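Local coordinates for protein Rio2 kinase (Chaetomium thermophilum, PDB 4GYI) that probably phosphorylates serine and threonine residues of proteins as a RIO-type atypical kinase, binds ADP with magnesium, and acts in maturation of the pre-40S ribosomal subunit, at residues 85-90 with 182-187; 143-147 with 335-339. All coordinates share one frame. Residues are numbered along the deposited sequence.

Interaction 1 of 2, residues 85-90 with 182-187; sequences LALHTH and AQSRHT. With EDO (1,2-ethanediol), chain E.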
loop_
_atom_site.group_PDB
_atom_site.type_symbol
_atom_site.label_atom_id
_atom_site.label_comp_id
_atom_site.label_asym_id
_atom_site.label_seq_id
_atom_site.Cartn_x
_atom_site.Cartn_y
_atom_site.Cartn_z
ATOM N N LEU A 85 6.096 -14.901 -3.484
ATOM C CA LEU A 85 4.806 -15.554 -3.291
ATOM C C LEU A 85 3.657 -14.671 -3.756
ATOM O O LEU A 85 2.732 -15.153 -4.394
ATOM C CB LEU A 85 4.605 -15.948 -1.829
ATOM C CG LEU A 85 5.402 -17.168 -1.389
ATOM C CD1 LEU A 85 5.353 -17.319 0.118
ATOM C CD2 LEU A 85 4.872 -18.427 -2.082
ATOM N N ALA A 86 3.721 -13.379 -3.435
ATOM C CA ALA A 86 2.702 -12.442 -3.902
ATOM C C ALA A 86 2.653 -12.385 -5.424
ATOM O O ALA A 86 1.588 -12.434 -6.008
ATOM C CB ALA A 86 2.948 -11.041 -3.333
ATOM N N LEU A 87 3.814 -12.252 -6.058
ATOM C CA LEU A 87 3.882 -12.179 -7.518
ATOM C C LEU A 87 3.327 -13.438 -8.175
ATOM O O LEU A 87 2.621 -13.369 -9.177
ATOM C CB LEU A 87 5.318 -11.961 -7.990
ATOM C CG LEU A 87 5.823 -10.521 -8.035
ATOM C CD1 LEU A 87 7.315 -10.501 -8.323
ATOM C CD2 LEU A 87 5.056 -9.737 -9.091
ATOM N N HIS A 88 3.664 -14.585 -7.599
ATOM C CA HIS A 88 3.210 -15.874 -8.099
ATOM C C HIS A 88 1.683 -15.941 -8.101
ATOM O O HIS A 88 1.054 -16.398 -9.063
ATOM C CB HIS A 88 3.783 -16.978 -7.217
ATOM C CG HIS A 88 3.703 -18.336 -7.831
ATOM N ND1 HIS A 88 4.423 -18.686 -8.953
ATOM C CD2 HIS A 88 2.980 -19.426 -7.489
ATOM C CE1 HIS A 88 4.153 -19.938 -9.272
ATOM N NE2 HIS A 88 3.281 -20.410 -8.399
ATOM N N THR A 89 1.091 -15.464 -7.015
ATOM C CA THR A 89 -0.353 -15.424 -6.897
ATOM C C THR A 89 -0.947 -14.492 -7.954
ATOM O O THR A 89 -1.933 -14.841 -8.606
ATOM C CB THR A 89 -0.773 -14.992 -5.481
ATOM O OG1 THR A 89 -0.347 -15.988 -4.553
ATOM C CG2 THR A 89 -2.282 -14.822 -5.367
ATOM N N HIS A 90 -0.344 -13.320 -8.141
ATOM C CA HIS A 90 -0.832 -12.402 -9.174
ATOM C C HIS A 90 -0.678 -13.007 -10.578
ATOM O O HIS A 90 -1.535 -12.819 -11.433
ATOM C CB HIS A 90 -0.105 -11.059 -9.123
ATOM C CG HIS A 90 -0.396 -10.250 -7.900
ATOM N ND1 HIS A 90 -1.678 -9.939 -7.500
ATOM C CD2 HIS A 90 0.433 -9.666 -7.001
ATOM C CE1 HIS A 90 -1.626 -9.209 -6.399
ATOM N NE2 HIS A 90 -0.358 -9.029 -6.073
ATOM N N ALA A 182 -6.453 -6.150 -7.799
ATOM C CA ALA A 182 -6.279 -7.388 -7.050
ATOM C C ALA A 182 -5.448 -7.110 -5.826
ATOM O O ALA A 182 -4.807 -6.074 -5.740
ATOM C CB ALA A 182 -5.608 -8.440 -7.909
ATOM N N GLN A 183 -5.441 -8.037 -4.879
ATOM C CA GLN A 183 -4.662 -7.835 -3.664
ATOM C C GLN A 183 -4.124 -9.173 -3.200
ATOM O O GLN A 183 -4.868 -10.145 -3.120
ATOM C CB GLN A 183 -5.533 -7.182 -2.576
ATOM C CG GLN A 183 -4.790 -6.834 -1.291
ATOM C CD GLN A 183 -4.702 -8.001 -0.322
ATOM O OE1 GLN A 183 -5.685 -8.698 -0.087
ATOM N NE2 GLN A 183 -3.514 -8.227 0.231
ATOM N N SER A 184 -2.834 -9.248 -2.907
ATOM C CA SER A 184 -2.307 -10.477 -2.326
ATOM C C SER A 184 -1.266 -10.169 -1.270
ATOM O O SER A 184 -0.305 -9.456 -1.539
ATOM C CB SER A 184 -1.717 -11.388 -3.397
ATOM O OG SER A 184 -1.154 -12.556 -2.810
ATOM N N ARG A 185 -1.465 -10.693 -0.062
ATOM C CA ARG A 185 -0.517 -10.473 1.024
ATOM C C ARG A 185 -0.262 -8.965 1.248
ATOM O O ARG A 185 -1.197 -8.205 1.523
ATOM C CB ARG A 185 0.778 -11.253 0.757
ATOM C CG ARG A 185 0.556 -12.747 0.700
ATOM C CD ARG A 185 1.670 -13.437 -0.059
ATOM N NE ARG A 185 1.575 -14.898 -0.027
ATOM C CZ ARG A 185 1.007 -15.637 -0.980
ATOM N NH1 ARG A 185 0.453 -15.066 -2.043
ATOM N NH2 ARG A 185 0.990 -16.942 -0.864
ATOM N N HIS A 186 0.985 -8.531 1.086
ATOM C CA HIS A 186 1.343 -7.122 1.285
ATOM C C HIS A 186 1.283 -6.276 0.001
ATOM O O HIS A 186 1.871 -5.188 -0.066
ATOM C CB HIS A 186 2.741 -7.003 1.904
ATOM C CG HIS A 186 3.835 -7.645 1.094
ATOM N ND1 HIS A 186 3.674 -8.845 0.430
ATOM C CD2 HIS A 186 5.115 -7.266 0.869
ATOM C CE1 HIS A 186 4.806 -9.176 -0.168
ATOM N NE2 HIS A 186 5.694 -8.231 0.072
ATOM N N THR A 187 0.588 -6.763 -1.020
ATOM C CA THR A 187 0.684 -6.111 -2.323
ATOM C C THR A 187 -0.666 -5.736 -2.892
ATOM O O THR A 187 -1.677 -6.362 -2.580
ATOM C CB THR A 187 1.451 -6.984 -3.356
ATOM O OG1 THR A 187 0.634 -8.093 -3.762
ATOM C CG2 THR A 187 2.730 -7.503 -2.756
HETATM C C1 EDO E . -2.951 -13.200 1.673
HETATM O O1 EDO E . -2.796 -12.731 3.025
HETATM C C2 EDO E . -4.021 -12.392 0.948
HETATM O O2 EDO E . -4.138 -11.083 1.527
#

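Interaction 2 of 2, residues 143-147 with 335-339; sequences YLRNR and AIREQ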
loop_
_atom_site.group_PDB
_atom_site.type_symbol
_atom_site.label_atom_id
_atom_site.label_comp_id
_atom_site.label_asym_id
_atom_site.label_seq_id
_atom_site.Cartn_x
_atom_site.Cartn_y
_atom_site.Cartn_z
ATOM N N TYR A 143 15.268 -3.413 8.274
ATOM C CA TYR A 143 14.043 -3.302 9.043
ATOM C C TYR A 143 14.341 -3.105 10.510
ATOM O O TYR A 143 15.252 -3.714 11.067
ATOM C CB TYR A 143 13.128 -4.502 8.800
ATOM C CG TYR A 143 12.547 -4.460 7.417
ATOM C CD1 TYR A 143 11.237 -4.042 7.203
ATOM C CD2 TYR A 143 13.326 -4.796 6.310
ATOM C CE1 TYR A 143 10.708 -3.992 5.927
ATOM C CE2 TYR A 143 12.812 -4.744 5.034
ATOM C CZ TYR A 143 11.503 -4.345 4.843
ATOM O OH TYR A 143 11.002 -4.302 3.563
ATOM N N LEU A 144 13.565 -2.226 11.117
ATOM C CA LEU A 144 13.713 -1.897 12.517
ATOM C C LEU A 144 13.489 -3.130 13.377
ATOM O O LEU A 144 12.429 -3.755 13.316
ATOM C CB LEU A 144 12.702 -0.812 12.879
ATOM C CG LEU A 144 12.680 -0.432 14.357
ATOM C CD1 LEU A 144 14.050 0.055 14.711
ATOM C CD2 LEU A 144 11.636 0.644 14.607
ATOM N N ARG A 145 14.486 -3.483 14.179
ATOM C CA ARG A 145 14.408 -4.716 14.957
ATOM C C ARG A 145 13.658 -4.638 16.297
ATOM O O ARG A 145 13.938 -5.434 17.188
ATOM C CB ARG A 145 15.807 -5.309 15.177
ATOM C CG ARG A 145 16.126 -6.494 14.291
ATOM C CD ARG A 145 16.831 -6.097 12.999
ATOM N NE ARG A 145 18.285 -6.134 13.130
ATOM C CZ ARG A 145 19.135 -6.047 12.109
ATOM N NH1 ARG A 145 18.682 -5.931 10.864
ATOM N NH2 ARG A 145 20.444 -6.074 12.336
ATOM N N ASN A 146 12.724 -3.699 16.461
ATOM C CA ASN A 146 11.849 -3.772 17.631
ATOM C C ASN A 146 10.700 -4.743 17.371
ATOM O O ASN A 146 9.885 -4.997 18.247
ATOM C CB ASN A 146 11.309 -2.408 18.056
ATOM C CG ASN A 146 10.438 -1.766 16.992
ATOM O OD1 ASN A 146 10.217 -2.335 15.923
ATOM N ND2 ASN A 146 9.944 -0.578 17.280
ATOM N N ARG A 147 10.639 -5.254 16.144
ATOM C CA ARG A 147 9.681 -6.291 15.781
ATOM C C ARG A 147 10.380 -7.378 14.988
ATOM O O ARG A 147 11.370 -7.116 14.320
ATOM C CB ARG A 147 8.536 -5.702 14.944
ATOM C CG ARG A 147 7.674 -4.748 15.724
ATOM C CD ARG A 147 6.646 -4.132 14.848
ATOM N NE ARG A 147 6.360 -2.748 15.202
ATOM C CZ ARG A 147 5.166 -2.320 15.563
ATOM N NH1 ARG A 147 4.168 -3.189 15.662
ATOM N NH2 ARG A 147 4.963 -1.041 15.824
ATOM N N ALA A 335 1.518 0.926 14.047
ATOM C CA ALA A 335 2.693 0.821 13.183
ATOM C C ALA A 335 2.772 2.019 12.261
ATOM O O ALA A 335 3.848 2.586 12.042
ATOM C CB ALA A 335 2.658 -0.461 12.362
ATOM N N ILE A 336 1.623 2.403 11.725
ATOM C CA ILE A 336 1.554 3.559 10.829
ATOM C C ILE A 336 1.891 4.874 11.506
ATOM O O ILE A 336 2.662 5.674 10.970
ATOM C CB ILE A 336 0.199 3.651 10.123
ATOM C CG1 ILE A 336 0.189 2.685 8.932
ATOM C CG2 ILE A 336 -0.074 5.067 9.643
ATOM C CD1 ILE A 336 -1.123 2.672 8.158
ATOM N N ARG A 337 1.333 5.089 12.690
ATOM C CA ARG A 337 1.544 6.341 13.399
ATOM C C ARG A 337 3.038 6.462 13.700
ATOM O O ARG A 337 3.634 7.522 13.523
ATOM C CB ARG A 337 0.719 6.359 14.682
ATOM C CG ARG A 337 0.445 7.743 15.247
ATOM C CD ARG A 337 -0.356 7.667 16.551
ATOM N NE ARG A 337 0.278 6.785 17.531
ATOM C CZ ARG A 337 -0.293 5.701 18.058
ATOM N NH1 ARG A 337 -1.530 5.354 17.720
ATOM N NH2 ARG A 337 0.379 4.962 18.933
ATOM N N GLU A 338 3.641 5.348 14.111
ATOM C CA GLU A 338 5.086 5.265 14.313
ATOM C C GLU A 338 5.878 5.628 13.051
ATOM O O GLU A 338 6.870 6.330 13.137
ATOM C CB GLU A 338 5.468 3.861 14.797
ATOM C CG GLU A 338 6.963 3.602 14.938
ATOM C CD GLU A 338 7.273 2.154 15.333
ATOM O OE1 GLU A 338 8.349 1.910 15.924
ATOM O OE2 GLU A 338 6.444 1.260 15.051
ATOM N N GLN A 339 5.453 5.148 11.886
ATOM C CA GLN A 339 6.141 5.484 10.637
ATOM C C GLN A 339 6.111 6.982 10.352
ATOM O O GLN A 339 7.146 7.585 10.065
ATOM C CB GLN A 339 5.530 4.749 9.438
ATOM C CG GLN A 339 5.618 3.241 9.491
ATOM C CD GLN A 339 6.894 2.689 8.879
ATOM O OE1 GLN A 339 7.349 1.599 9.246
ATOM N NE2 GLN A 339 7.471 3.430 7.935
#

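Interaction 1 of 2, residues 85-90 with 182-187
Helix 79-92, the last helix of the N-terminal winged-helix region of Rio2, packs against the beta hairpin formed by strands 180-184 and 187-191 at the border of the five-stranded sheet in the kinase N-lobe. The axes of helix 85-90 and strand 182-184 approach to 8.6 Å at 144°. The hairpin closes with a type II' turn from Ser184 to Thr187, and Arg185, at phi 54° and psi -119°, holds its second position. From there the Arg185 side chain, m at chi1 and then nearly extended through chi2 and chi3, reaches across the helix, roughly at right angles to its axis. Arg185 NH1 donates to Thr89 OG1 (2.8 Å) and weakly to Ser184 OG (3.1 Å), Leu85 O lies over one guanidinium face, and a salt bridge to Glu24 ties the same group to helix 14-26. Ala86 lets the turn come close: Ala86 CB lies 3.6 Å from Thr187 CG2 and 4.1 Å from His186 CE1. His186, p at chi1, hydrogen-bonds through NE2 to Asp83. On the strand face turned away from helix 79-92, toward helix 149-172, Gln183 hydrogen-bonds an ethanediol, probably from the crystallisation liquor. With His90 in the m rotamer, its ring end nears the hairpin, where His90 NE2 donates to Thr187 OG1 at 2.7 Å; that hydroxyl in turn donates to Ser184 O at 2.8 Å.

Interaction 2 of 2, residues 143-147 with 335-339
Arg147 extends its side chain to helix 326-341 and lays one face of its guanidinium over Ala335, with Arg147 NH2 4.2 Å from Ala335 CB. The small alanine leaves room for this approach. At the edge of the same group, Arg147 NH2 forms a salt bridge with Glu338 OE2 at 2.8 Å. Glu338, extended with chi1 and chi2 both t, spans the gap between helix and loop, whose backbones stay far apart: Arg147 CA and Ala335 CA are 10.3 Å from each other. Glu338 OE1 accepts a longer hydrogen bond from Asn146 ND2 (3.3 Å) and touches Leu144 CD2 at 3.8 Å. One carboxylate thus gathers three residues of the loop, in a small contact burying 150 Å². The loop links strand 142-143 to helix 149-172, which lines both partners: Trp152 touches Asn146 and Arg147, while Leu155 touches Arg147 and Ala335, so helix 326-341 rests beside the start of helix 149-172.

Overall arrangement
Interaction 1 is a buried contact between the N-terminal winged-helix region and the kinase N-lobe sheet; interaction 2 is a smaller surface contact that brings the last modelled helix, 326-341, to the loop before helix 149-172. The centres of interactions 1 and 2 lie about 22 Å apart, and the nearest atoms of interactions 1 and 2 about 7 Å. They share no helix or strand, but helix 149-172 borders both, meeting Gln183 and His186 in one and Arg147 and Ala335 in the other. Interaction 1 combines close apolar packing with hydrogen bonds to threonine hydroxyls, one from a charged arginine whose acid, Glu24, lies outside the two segments; interaction 2 relies chiefly on one glutamate whose carboxylate takes a salt bridge from an arginine and a hydrogen bond from an asparagine.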